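Local coordinates for restriction endonuclease UbaLAI (Unidentified, PDB 5O63), which cleaves double-stranded DNA as a monomeric Type IIE restriction enzyme, its N-terminal B3 domain, present here, holding the cognate DNA, at residues S48-M53 with S64-F69; L79-Y84 with R90-M95; V138-A141 with A147-P150; L142-A147 with A152-V157. One frame throughout, in Å; residues are numbered along the deposited sequence. Where two conformers were deposited one is given.

Contact 1: residues S48-M53 with S64-F69; sequences SFFPDM and SNFPAF
Phe50 and Phe66 make the aromatic part of this contact, ring against ring at an oblique angle. The far tip of the Phe66 ring does the touching: its CZ sits 3.8 Å from CD1 of Phe50 and equally close to CE1, so it meets one bond of the other ring. The ring planes are inclined at 56° and the centroids lie 5.8 Å apart. Phe49, the residue before Phe50, lays its CD1 over the centre of one Phe50 face and so limits how that ring can turn.

Aliphatic packing comes from Pro51. Its CG rests 3.9 Å from CB of Phe66, while its CD lies over one face of the Phe66 ring, offset toward the rim. With CG of Phe66 in the crowded position between its backbone N and carbonyl carbon (chi1 65°), the ring swings inward from strand 62-70 to meet the proline. The loop after strand 40-41 is thereby laid across the inner side of a strand of the B3 barrel, the open pseudobarrel of this DNA-binding family. Tyr123 meets Phe66 edge-to-face and also receives Pro51. An alanine in place of Phe66 would probably leave Pro51 and the Phe50 ring without their shared partner and open a gap beneath the loop.

At the other end the touch is sulfur on carbon. Met53, an engineered residue, has CG anti to the backbone N (chi1 172°) and an extended second torsion, which carry SD to 3.5 Å from CB of Ser64. The Ser64 hydroxyl turns elsewhere, making a weak bond to the backbone O of Asn65.

Contact 2: residues L79-Y84 with R90-M95; sequences LAYKYY and RRITRM. With nucleotides of chain C.
Tyr81 and Ile92 face each other as a non-hydrogen-bonded pair on the tightly packed side of this antiparallel ladder, with CD1 of the tyrosine 3.7 Å from CD1 of the isoleucine. Leu79 extends that apolar face, reaching CG2 of Ile92 and CG of the engineered Met95. The Tyr81 ring points back across its neighbour strand because CG is anti to the backbone N (chi1 -179°). Its hydroxyl then accepts a bond of 3.1 Å from NH1 of Arg90, the oxygen lying close to the guanidinium plane. A phenylalanine in place of Tyr81 would probably leave that guanidinium without its oxygen partner and freer to turn, though Tyr47 still offers it a cation-pi contact.

Between the strands, Lys82 N donates to Arg91 O at 2.8 Å, and Ala80 and Thr93 exchange bonds both ways.

The other face is held by charge and hydroxyls more than by close apolar fit. Lys82, bent twice along its chain, sends NZ to OP1 of DC3 of chain C at 2.7 Å, and Thr93 OG1 donates to OP2 of the same phosphate, also at 2.7 Å. Tyr84 OH makes a very short bond to OP2 of DC4 of chain C. CD2 of its ring stands over one face of the Arg91 guanidinium, the two planes 51° apart; Arg91 NE is salt-bridged to Glu89 and its NH1 bonds a thymine O4. At the more open end, Arg94 NE donates to OP1 of DC2 of chain C at 2.8 Å. Successive phosphates gripped from one face of a hairpin, with an arginine reaching the bases, suit the DNA-binding surface of a B3 domain.

Contact 3: residues V138-A141 with A147-P150; sequences VLFA and AISP
Phe140 carries the whole helix side of this contact, meeting Ile148, Ser149 and Pro150 of the loop that follows its own helix. Over the ring face there is a CH-pi contact. CB of Pro150 stands above one face of the Phe140 ring, 3.9 Å from its centroid and 18° off the ring normal. The two side chains cross at about a right angle, and CA of Pro150 lies 3.5 Å from CZ of Phe140.

At the ring edge the partner is polar. The carbonyl O of Ile148 lies near the plane of the ring, 3.5 Å from CE1 of Phe140. This brings an oxygen toward the slightly positive ring hydrogens.

Plain apolar contact is lighter: CG2 of Ile148 reaches CZ of Phe140 at 4.0 Å. Setting CG anti to the backbone N (chi1 -177°) carries the ring out from the helix to where the loop passes.

The phenylalanine is buried, while its three loop partners are exposed, so the loop forms the outer cover. Phe144, one helical turn on, stacks with the Phe140 ring. Phe136 meets the same ring from a turn earlier, while Leu139 packs on strands 108-116 and 121-128, joining helix 136-144 to the barrel.

Contact 4: residues L142-A147 with A152-V157; sequences LCFGEA and AGLFVV. With nucleotides of chain D.
The Phe144 ring has CG1 of Val156 over one face, and it stacks with the ring of Phe140, a turn earlier in the same helix. At its edge, near the plane, runs the backbone of Phe155, while Leu154 CG approaches obliquely. The ring thus fills the joint between the end of helix 136-144 and strand 155-159, which closes one margin of the B3 barrel's sheet beside strand 19-28.

The valine contact is a CH-pi one, with CG1 of Val156 3.9 Å from the Phe144 ring centroid and 28° off the normal, displaced toward CE1 and CZ. CG1 takes the place between the backbone N and carbonyl carbon (chi1 54°), which turns this branch to the ring. Two residues earlier on the same segment, CG of Leu154 comes 3.6 Å from CE1 of Phe144. Both aliphatic chains run past the phenylalanine in opposite directions to it, with CG and CD2 of Leu154 and CG1 of Val156 doing the touching.

Cys143 adds its backbone: its O lies 3.9 Å from CG1 of Val156 and accepts a hydrogen bond from Arg158. Its side chain packs on the engineered Met24 and on Ala26 of strand 19-28. The helix then stops at Gly145, whose positive phi of 94° would press a CB against the preceding carbonyl.

Phe155 points away from the helix toward Pro43 and Glu45. Before it, Gly153 also has a positive phi, and a CB there would run into the phosphate of DC3 of chain D; as it is, Gly153 CA stands 3.6 Å from OP2 of that nucleotide.

Following the chain from the N terminus, contact 1 comes first: it closes the loop between strands 40-41 and 62-70 by bringing 48-53 back onto 64-69. Contact 2 opens after it and zips up the hairpin of strands 75-84 and 89-93. The two touch, since strands 62-70 and 75-84 are sheet neighbours and Ser64 O probably bonds Tyr81 N. Contacts 3 and 4 lie across the chain's centre, their centres more than 20 Å from the first pair. They interleave rather than nest: 142-147 begins inside the turn closed by contact 3, and Ala147 belongs to both. Together they tie helix 136-144 to its exit loop and to strand 155-159.

Contact 1: residues S48-M53 with S64-F69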
# COMPACT_ATOMS: atom_id res chain seq x y z
N SER A 48 -6.67 4.25 -9.83
CA SER A 48 -7.12 3.06 -10.57
C SER A 48 -6.60 1.71 -9.97
O SER A 48 -7.12 0.64 -10.32
CB SER A 48 -6.73 3.20 -12.05
OG SER A 48 -5.33 3.25 -12.23
N PHE A 49 -5.59 1.76 -9.09
CA PHE A 49 -5.07 0.54 -8.46
C PHE A 49 -6.06 0.04 -7.40
O PHE A 49 -6.28 -1.17 -7.24
CB PHE A 49 -3.68 0.81 -7.79
CG PHE A 49 -3.20 -0.28 -6.89
CD1 PHE A 49 -3.47 -0.22 -5.52
CD2 PHE A 49 -2.51 -1.38 -7.37
CE1 PHE A 49 -3.05 -1.23 -4.67
CE2 PHE A 49 -2.06 -2.39 -6.52
CZ PHE A 49 -2.36 -2.31 -5.16
N PHE A 50 -6.70 0.99 -6.73
CA PHE A 50 -7.68 0.65 -5.70
C PHE A 50 -9.05 0.31 -6.24
O PHE A 50 -9.34 0.52 -7.43
CB PHE A 50 -7.75 1.81 -4.70
CG PHE A 50 -6.50 1.90 -3.87
CD1 PHE A 50 -6.25 0.94 -2.86
CD2 PHE A 50 -5.54 2.86 -4.17
CE1 PHE A 50 -5.06 0.99 -2.09
CE2 PHE A 50 -4.34 2.93 -3.43
CZ PHE A 50 -4.09 2.04 -2.38
N PRO A 51 -9.89 -0.27 -5.38
CA PRO A 51 -11.21 -0.67 -5.87
C PRO A 51 -11.98 0.54 -6.38
O PRO A 51 -11.70 1.69 -5.99
CB PRO A 51 -11.89 -1.27 -4.62
CG PRO A 51 -10.81 -1.68 -3.77
CD PRO A 51 -9.68 -0.70 -3.98
N ASP A 52 -12.93 0.31 -7.26
CA ASP A 52 -13.83 1.36 -7.66
C ASP A 52 -14.54 1.88 -6.42
O ASP A 52 -15.02 1.10 -5.59
CB ASP A 52 -14.85 0.86 -8.70
CG ASP A 52 -14.22 0.58 -10.04
OD1 ASP A 52 -13.27 1.29 -10.43
OD2 ASP A 52 -14.69 -0.35 -10.73
N MET A 53 -14.56 3.20 -6.26
CA MET A 53 -15.34 3.81 -5.23
C MET A 53 -16.23 4.80 -5.94
O MET A 53 -15.76 5.85 -6.35
CB MET A 53 -14.48 4.51 -4.17
CG MET A 53 -15.32 5.32 -3.18
SD MET A 53 -14.51 5.66 -1.62
CE MET A 53 -12.98 6.29 -2.26
N SER A 64 -15.33 3.81 1.45
CA SER A 64 -15.43 2.46 1.02
C SER A 64 -14.52 1.65 1.95
O SER A 64 -13.52 2.15 2.47
CB SER A 64 -14.98 2.36 -0.45
OG SER A 64 -14.97 1.01 -0.84
N ASN A 65 -14.86 0.39 2.13
CA ASN A 65 -13.97 -0.54 2.76
C ASN A 65 -13.39 -1.47 1.75
O ASN A 65 -14.05 -1.82 0.74
CB ASN A 65 -14.72 -1.38 3.83
CG ASN A 65 -15.14 -0.56 5.03
OD1 ASN A 65 -14.62 0.53 5.27
ND2 ASN A 65 -16.10 -1.09 5.81
N PHE A 66 -12.23 -2.00 2.02
CA PHE A 66 -11.81 -3.16 1.24
C PHE A 66 -10.94 -4.09 2.06
O PHE A 66 -10.22 -3.68 2.97
CB PHE A 66 -11.12 -2.74 -0.08
CG PHE A 66 -9.84 -2.02 0.10
CD1 PHE A 66 -8.63 -2.67 0.01
CD2 PHE A 66 -9.84 -0.65 0.30
CE1 PHE A 66 -7.43 -1.99 0.13
CE2 PHE A 66 -8.64 0.04 0.44
CZ PHE A 66 -7.42 -0.65 0.37
N PRO A 67 -11.02 -5.39 1.77
CA PRO A 67 -10.24 -6.33 2.59
C PRO A 67 -8.80 -6.33 2.10
O PRO A 67 -8.57 -6.16 0.90
CB PRO A 67 -10.95 -7.69 2.35
CG PRO A 67 -11.62 -7.53 1.08
CD PRO A 67 -11.93 -6.08 0.84
N ALA A 68 -7.84 -6.49 3.00
CA ALA A 68 -6.43 -6.52 2.59
C ALA A 68 -5.72 -7.40 3.57
O ALA A 68 -6.00 -7.35 4.78
CB ALA A 68 -5.80 -5.12 2.59
N PHE A 69 -4.82 -8.23 3.07
CA PHE A 69 -4.02 -9.08 3.92
C PHE A 69 -2.83 -8.30 4.44
O PHE A 69 -2.02 -7.78 3.67
CB PHE A 69 -3.57 -10.32 3.17
CG PHE A 69 -2.83 -11.28 4.02
CD1 PHE A 69 -3.53 -12.17 4.89
CD2 PHE A 69 -1.47 -11.32 3.99
CE1 PHE A 69 -2.82 -13.09 5.64
CE2 PHE A 69 -0.77 -12.26 4.74
CZ PHE A 69 -1.46 -13.14 5.59

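Contact 2: residues L79-Y84 with R90-M95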
# COMPACT_ATOMS: atom_id res chain seq x y z
N LEU A 79 -9.26 -2.38 5.30
CA LEU A 79 -8.80 -0.99 5.21
C LEU A 79 -9.93 -0.11 4.77
O LEU A 79 -10.91 -0.58 4.12
CB LEU A 79 -7.63 -0.94 4.16
CG LEU A 79 -6.42 -1.74 4.60
CD1 LEU A 79 -5.33 -1.53 3.52
CD2 LEU A 79 -5.93 -1.38 6.03
N ALA A 80 -9.81 1.19 5.09
CA ALA A 80 -10.80 2.17 4.64
C ALA A 80 -10.21 3.03 3.55
O ALA A 80 -9.04 3.42 3.61
CB ALA A 80 -11.33 3.07 5.80
N TYR A 81 -11.02 3.29 2.55
CA TYR A 81 -10.61 4.11 1.38
C TYR A 81 -11.51 5.36 1.43
O TYR A 81 -12.77 5.26 1.29
CB TYR A 81 -10.77 3.27 0.13
CG TYR A 81 -10.40 3.88 -1.20
CD1 TYR A 81 -9.49 4.94 -1.30
CD2 TYR A 81 -10.89 3.32 -2.38
CE1 TYR A 81 -9.13 5.45 -2.56
CE2 TYR A 81 -10.55 3.83 -3.62
CZ TYR A 81 -9.67 4.89 -3.69
OH TYR A 81 -9.35 5.39 -4.93
N LYS A 82 -10.91 6.51 1.73
CA LYS A 82 -11.67 7.71 2.03
C LYS A 82 -11.64 8.73 0.92
O LYS A 82 -10.55 8.99 0.39
CB LYS A 82 -11.15 8.37 3.33
CG LYS A 82 -10.86 7.39 4.48
CD LYS A 82 -12.17 6.80 5.09
CE LYS A 82 -12.99 7.88 5.73
NZ LYS A 82 -14.18 7.23 6.35
N TYR A 83 -12.78 9.31 0.58
CA TYR A 83 -12.82 10.50 -0.31
C TYR A 83 -13.24 11.70 0.53
O TYR A 83 -14.30 11.67 1.17
CB TYR A 83 -13.82 10.29 -1.44
CG TYR A 83 -14.14 11.55 -2.19
CD1 TYR A 83 -13.21 12.12 -3.04
CD2 TYR A 83 -15.39 12.18 -2.04
CE1 TYR A 83 -13.52 13.27 -3.76
CE2 TYR A 83 -15.69 13.35 -2.75
CZ TYR A 83 -14.75 13.89 -3.60
OH TYR A 83 -15.02 15.04 -4.29
N TYR A 84 -12.42 12.75 0.54
CA TYR A 84 -12.75 13.94 1.27
C TYR A 84 -12.92 15.09 0.30
O TYR A 84 -11.95 15.53 -0.38
CB TYR A 84 -11.69 14.26 2.31
CG TYR A 84 -11.79 13.37 3.54
CD1 TYR A 84 -12.93 13.41 4.36
CD2 TYR A 84 -10.76 12.50 3.90
CE1 TYR A 84 -13.02 12.60 5.49
CE2 TYR A 84 -10.83 11.69 5.09
CZ TYR A 84 -11.98 11.76 5.85
OH TYR A 84 -12.14 10.99 6.98
N ARG A 90 -8.08 11.61 -1.75
CA ARG A 90 -8.35 10.27 -1.24
C ARG A 90 -7.20 9.77 -0.39
O ARG A 90 -6.02 10.04 -0.61
CB ARG A 90 -8.61 9.27 -2.41
CG ARG A 90 -9.71 9.72 -3.33
CD ARG A 90 -10.09 8.68 -4.30
NE ARG A 90 -10.94 9.31 -5.30
CZ ARG A 90 -11.55 8.63 -6.25
NH1 ARG A 90 -11.39 7.32 -6.27
NH2 ARG A 90 -12.31 9.26 -7.14
N ARG A 91 -7.57 9.01 0.67
CA ARG A 91 -6.62 8.51 1.65
C ARG A 91 -6.93 7.06 1.91
O ARG A 91 -8.12 6.68 1.82
CB ARG A 91 -6.74 9.27 2.98
CG ARG A 91 -6.47 10.76 2.87
CD ARG A 91 -6.82 11.37 4.21
NE ARG A 91 -6.85 12.82 4.09
CZ ARG A 91 -7.25 13.66 5.05
NH1 ARG A 91 -7.63 13.20 6.26
NH2 ARG A 91 -7.30 14.98 4.77
N ILE A 92 -5.93 6.26 2.27
CA ILE A 92 -6.14 4.95 2.92
C ILE A 92 -5.95 5.18 4.41
O ILE A 92 -5.03 5.89 4.84
CB ILE A 92 -5.14 3.87 2.44
CG1 ILE A 92 -5.06 3.90 0.91
CG2 ILE A 92 -5.57 2.50 3.02
CD1 ILE A 92 -6.45 3.60 0.24
N THR A 93 -6.83 4.56 5.21
CA THR A 93 -6.70 4.57 6.66
C THR A 93 -6.98 3.16 7.24
O THR A 93 -7.29 2.20 6.49
CB THR A 93 -7.70 5.56 7.32
OG1 THR A 93 -9.04 5.09 7.09
CG2 THR A 93 -7.60 6.97 6.76
N ARG A 94 -6.82 3.03 8.57
CA ARG A 94 -6.89 1.75 9.33
C ARG A 94 -5.68 0.84 9.01
O ARG A 94 -5.72 -0.36 9.22
CB ARG A 94 -8.26 0.99 9.07
CG ARG A 94 -9.50 1.89 9.20
CD ARG A 94 -10.76 1.03 9.11
NE ARG A 94 -10.77 0.03 10.18
CZ ARG A 94 -11.57 -1.05 10.12
NH1 ARG A 94 -12.44 -1.16 9.14
NH2 ARG A 94 -11.50 -1.97 11.07
N MET A 95 -4.55 1.42 8.55
CA MET A 95 -3.36 0.63 8.40
C MET A 95 -2.63 0.30 9.70
O MET A 95 -2.92 0.82 10.81
CB MET A 95 -2.40 1.36 7.45
CG MET A 95 -2.98 1.36 6.09
SD MET A 95 -2.05 2.45 4.98
CE MET A 95 -2.76 3.96 5.65
P DC C 4 -15.57 10.85 8.38
OP1 DC C 4 -17.02 10.67 7.96
OP2 DC C 4 -14.48 10.33 7.45
O5' DC C 4 -15.19 12.36 8.61
C5' DC C 4 -16.09 13.11 9.48
C4' DC C 4 -15.49 14.45 9.82
O4' DC C 4 -14.26 14.23 10.54
C3' DC C 4 -15.17 15.36 8.63
O3' DC C 4 -16.14 16.35 8.62
C2' DC C 4 -13.87 16.00 9.02
C1' DC C 4 -13.39 15.28 10.26
N1 DC C 4 -12.04 14.73 10.04
C2 DC C 4 -10.96 15.50 10.49
O2 DC C 4 -11.20 16.59 11.06
N3 DC C 4 -9.71 15.00 10.34
C4 DC C 4 -9.51 13.85 9.69
N4 DC C 4 -8.24 13.48 9.51
C5 DC C 4 -10.60 13.04 9.22
C6 DC C 4 -11.86 13.54 9.39
P DC C 3 -11.85 6.39 9.12
OP1 DC C 3 -12.97 5.80 8.32
OP2 DC C 3 -10.68 6.85 8.37
O5' DC C 3 -12.49 7.67 9.83
C5' DC C 3 -13.77 7.48 10.52
C4' DC C 3 -14.12 8.77 11.26
O4' DC C 3 -13.09 9.06 12.21
C3' DC C 3 -14.21 10.02 10.46
O3' DC C 3 -15.44 10.11 9.78
C2' DC C 3 -14.13 11.10 11.54
C1' DC C 3 -13.13 10.48 12.47
N1 DC C 3 -11.74 11.01 12.34
C2 DC C 3 -11.44 12.18 13.00
O2 DC C 3 -12.35 12.80 13.54
N3 DC C 3 -10.16 12.58 13.03
C4 DC C 3 -9.19 11.90 12.34
N4 DC C 3 -7.94 12.36 12.42
C5 DC C 3 -9.48 10.69 11.63
C6 DC C 3 -10.79 10.27 11.69
P DC C 2 -8.56 1.62 13.03
OP1 DC C 2 -9.51 0.55 12.59
OP2 DC C 2 -7.09 1.51 12.73
O5' DC C 2 -9.14 2.98 12.52
C5' DC C 2 -10.54 3.28 12.61
C4' DC C 2 -10.80 4.76 12.42
O4' DC C 2 -10.08 5.54 13.40
C3' DC C 2 -10.35 5.28 11.06
O3' DC C 2 -11.57 5.36 10.26
C2' DC C 2 -9.73 6.67 11.40
C1' DC C 2 -10.12 6.84 12.90
N1 DC C 2 -9.18 7.68 13.70
C2 DC C 2 -9.77 8.68 14.52
O2 DC C 2 -10.99 8.82 14.49
N3 DC C 2 -8.98 9.49 15.20
C4 DC C 2 -7.66 9.25 15.24
N4 DC C 2 -6.90 10.10 15.98
C5 DC C 2 -7.02 8.22 14.46
C6 DC C 2 -7.82 7.44 13.72

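Contact 3: residues V138-A141 with A147-P150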
# COMPACT_ATOMS: atom_id res chain seq x y z
N VAL A 138 15.69 -2.79 2.01
CA VAL A 138 15.49 -3.98 1.19
C VAL A 138 14.21 -3.81 0.35
O VAL A 138 14.24 -4.05 -0.85
CB VAL A 138 15.46 -5.28 2.04
CG1 VAL A 138 14.99 -6.48 1.22
CG2 VAL A 138 16.85 -5.59 2.53
N LEU A 139 13.12 -3.34 0.95
CA LEU A 139 11.89 -3.18 0.20
C LEU A 139 11.97 -2.09 -0.85
O LEU A 139 11.48 -2.27 -1.99
CB LEU A 139 10.72 -2.89 1.14
CG LEU A 139 10.40 -4.08 2.06
CD1 LEU A 139 9.26 -3.67 2.98
CD2 LEU A 139 10.06 -5.37 1.28
N PHE A 140 12.61 -0.98 -0.51
CA PHE A 140 12.75 0.09 -1.48
C PHE A 140 13.54 -0.41 -2.73
O PHE A 140 13.15 -0.14 -3.90
CB PHE A 140 13.43 1.30 -0.85
CG PHE A 140 13.54 2.48 -1.82
CD1 PHE A 140 14.68 2.60 -2.60
CD2 PHE A 140 12.48 3.35 -2.04
CE1 PHE A 140 14.77 3.62 -3.54
CE2 PHE A 140 12.55 4.36 -2.97
CZ PHE A 140 13.72 4.49 -3.73
N ALA A 141 14.63 -1.10 -2.47
CA ALA A 141 15.43 -1.63 -3.58
C ALA A 141 14.57 -2.57 -4.50
O ALA A 141 14.73 -2.57 -5.73
CB ALA A 141 16.66 -2.40 -3.04
N ALA A 147 19.34 2.13 -8.46
CA ALA A 147 19.93 3.32 -9.05
C ALA A 147 19.28 4.63 -8.58
O ALA A 147 19.89 5.66 -8.69
CB ALA A 147 19.85 3.21 -10.56
N ILE A 148 18.03 4.58 -8.12
CA ILE A 148 17.29 5.80 -7.79
C ILE A 148 17.28 6.10 -6.28
O ILE A 148 17.32 5.19 -5.43
CB ILE A 148 15.85 5.71 -8.35
CG1 ILE A 148 15.13 7.07 -8.41
CG2 ILE A 148 15.04 4.69 -7.54
CD1 ILE A 148 13.70 6.98 -8.95
N SER A 149 17.23 7.39 -5.96
CA SER A 149 17.21 7.90 -4.60
C SER A 149 15.85 7.77 -3.99
O SER A 149 14.93 8.31 -4.55
CB SER A 149 17.57 9.39 -4.61
OG SER A 149 16.59 10.15 -5.32
N PRO A 150 15.76 7.25 -2.76
CA PRO A 150 14.45 7.45 -2.10
C PRO A 150 14.14 8.92 -1.84
O PRO A 150 15.07 9.74 -1.58
CB PRO A 150 14.58 6.70 -0.77
CG PRO A 150 16.03 6.40 -0.61
CD PRO A 150 16.77 6.60 -1.93

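Contact 4: residues L142-A147 with A152-V157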
# COMPACT_ATOMS: atom_id res chain seq x y z
N LEU A 142 13.75 -3.44 -3.89
CA LEU A 142 12.92 -4.34 -4.71
C LEU A 142 11.85 -3.61 -5.50
O LEU A 142 11.56 -4.03 -6.60
CB LEU A 142 12.18 -5.40 -3.88
CG LEU A 142 12.86 -6.17 -2.81
CD1 LEU A 142 11.83 -6.91 -1.99
CD2 LEU A 142 13.68 -7.10 -3.55
N CYS A 143 11.24 -2.57 -4.94
CA CYS A 143 10.15 -1.89 -5.61
C CYS A 143 10.63 -0.88 -6.65
O CYS A 143 9.94 -0.65 -7.65
CB CYS A 143 9.29 -1.13 -4.62
SG CYS A 143 8.42 -2.29 -3.49
N PHE A 144 11.78 -0.24 -6.37
CA PHE A 144 12.21 0.92 -7.19
C PHE A 144 13.56 0.71 -7.91
O PHE A 144 13.94 1.51 -8.79
CB PHE A 144 12.33 2.16 -6.30
CG PHE A 144 11.01 2.69 -5.82
CD1 PHE A 144 10.27 3.59 -6.61
CD2 PHE A 144 10.47 2.24 -4.60
CE1 PHE A 144 9.05 4.09 -6.17
CE2 PHE A 144 9.25 2.77 -4.15
CZ PHE A 144 8.53 3.68 -4.94
N GLY A 145 14.32 -0.30 -7.52
CA GLY A 145 15.68 -0.50 -7.99
C GLY A 145 16.82 0.08 -7.15
O GLY A 145 16.57 0.75 -6.17
N GLU A 146 18.07 -0.13 -7.57
CA GLU A 146 19.26 0.35 -6.83
C GLU A 146 19.81 1.69 -7.31
O GLU A 146 20.60 2.34 -6.64
CB GLU A 146 20.39 -0.68 -6.91
CG GLU A 146 20.00 -2.05 -6.46
CD GLU A 146 19.95 -2.16 -4.94
OE1 GLU A 146 20.13 -1.13 -4.25
OE2 GLU A 146 19.72 -3.29 -4.43
N ALA A 147 19.34 2.13 -8.46
CA ALA A 147 19.93 3.32 -9.05
C ALA A 147 19.28 4.63 -8.58
O ALA A 147 19.89 5.66 -8.69
CB ALA A 147 19.85 3.21 -10.56
N ALA A 152 10.71 11.43 -0.27
CA ALA A 152 9.35 11.44 0.34
C ALA A 152 8.32 11.71 -0.81
O ALA A 152 8.51 12.59 -1.68
CB ALA A 152 9.26 12.47 1.46
N GLY A 153 7.27 10.88 -0.87
CA GLY A 153 6.22 11.06 -1.84
C GLY A 153 6.40 10.23 -3.10
O GLY A 153 5.49 10.09 -3.91
N LEU A 154 7.63 9.79 -3.36
CA LEU A 154 7.88 9.00 -4.54
C LEU A 154 7.04 7.74 -4.59
O LEU A 154 6.90 7.07 -3.56
CB LEU A 154 9.35 8.58 -4.59
CG LEU A 154 9.84 7.61 -5.64
CD1 LEU A 154 9.78 8.28 -7.05
CD2 LEU A 154 11.30 7.28 -5.30
N PHE A 155 6.52 7.43 -5.75
CA PHE A 155 5.67 6.20 -5.82
C PHE A 155 5.80 5.53 -7.15
O PHE A 155 6.21 6.17 -8.15
CB PHE A 155 4.20 6.52 -5.46
CG PHE A 155 3.45 7.25 -6.51
CD1 PHE A 155 3.51 8.68 -6.58
CD2 PHE A 155 2.68 6.57 -7.45
CE1 PHE A 155 2.85 9.36 -7.62
CE2 PHE A 155 2.00 7.25 -8.52
CZ PHE A 155 2.08 8.68 -8.58
N VAL A 156 5.43 4.26 -7.20
CA VAL A 156 5.40 3.53 -8.47
C VAL A 156 4.13 2.74 -8.49
O VAL A 156 3.67 2.24 -7.43
CB VAL A 156 6.58 2.65 -8.64
CG1 VAL A 156 6.79 1.66 -7.46
CG2 VAL A 156 6.54 1.93 -9.99
N VAL A 157 3.54 2.66 -9.66
CA VAL A 157 2.42 1.80 -9.90
C VAL A 157 2.82 0.93 -11.11
O VAL A 157 3.12 1.47 -12.20
CB VAL A 157 1.15 2.58 -10.23
CG1 VAL A 157 0.04 1.62 -10.58
CG2 VAL A 157 0.74 3.48 -9.07
P DC D 3 3.97 14.56 -2.04
OP1 DC D 3 5.48 14.72 -2.10
OP2 DC D 3 3.32 13.19 -1.99
O5' DC D 3 3.43 15.40 -0.81
C5' DC D 3 3.87 16.71 -0.65
C4' DC D 3 3.15 17.39 0.45
O4' DC D 3 1.76 17.56 0.10
C3' DC D 3 3.14 16.64 1.77
O3' DC D 3 4.22 17.20 2.55
C2' DC D 3 1.74 16.98 2.35
C1' DC D 3 1.21 18.02 1.34
N1 DC D 3 -0.21 18.10 1.26
C2 DC D 3 -0.85 19.28 1.67
O2 DC D 3 -0.13 20.25 2.02
N3 DC D 3 -2.22 19.34 1.69
C4 DC D 3 -2.94 18.27 1.33
N4 DC D 3 -4.27 18.40 1.32
C5 DC D 3 -2.32 17.01 0.93
C6 DC D 3 -0.95 16.98 0.90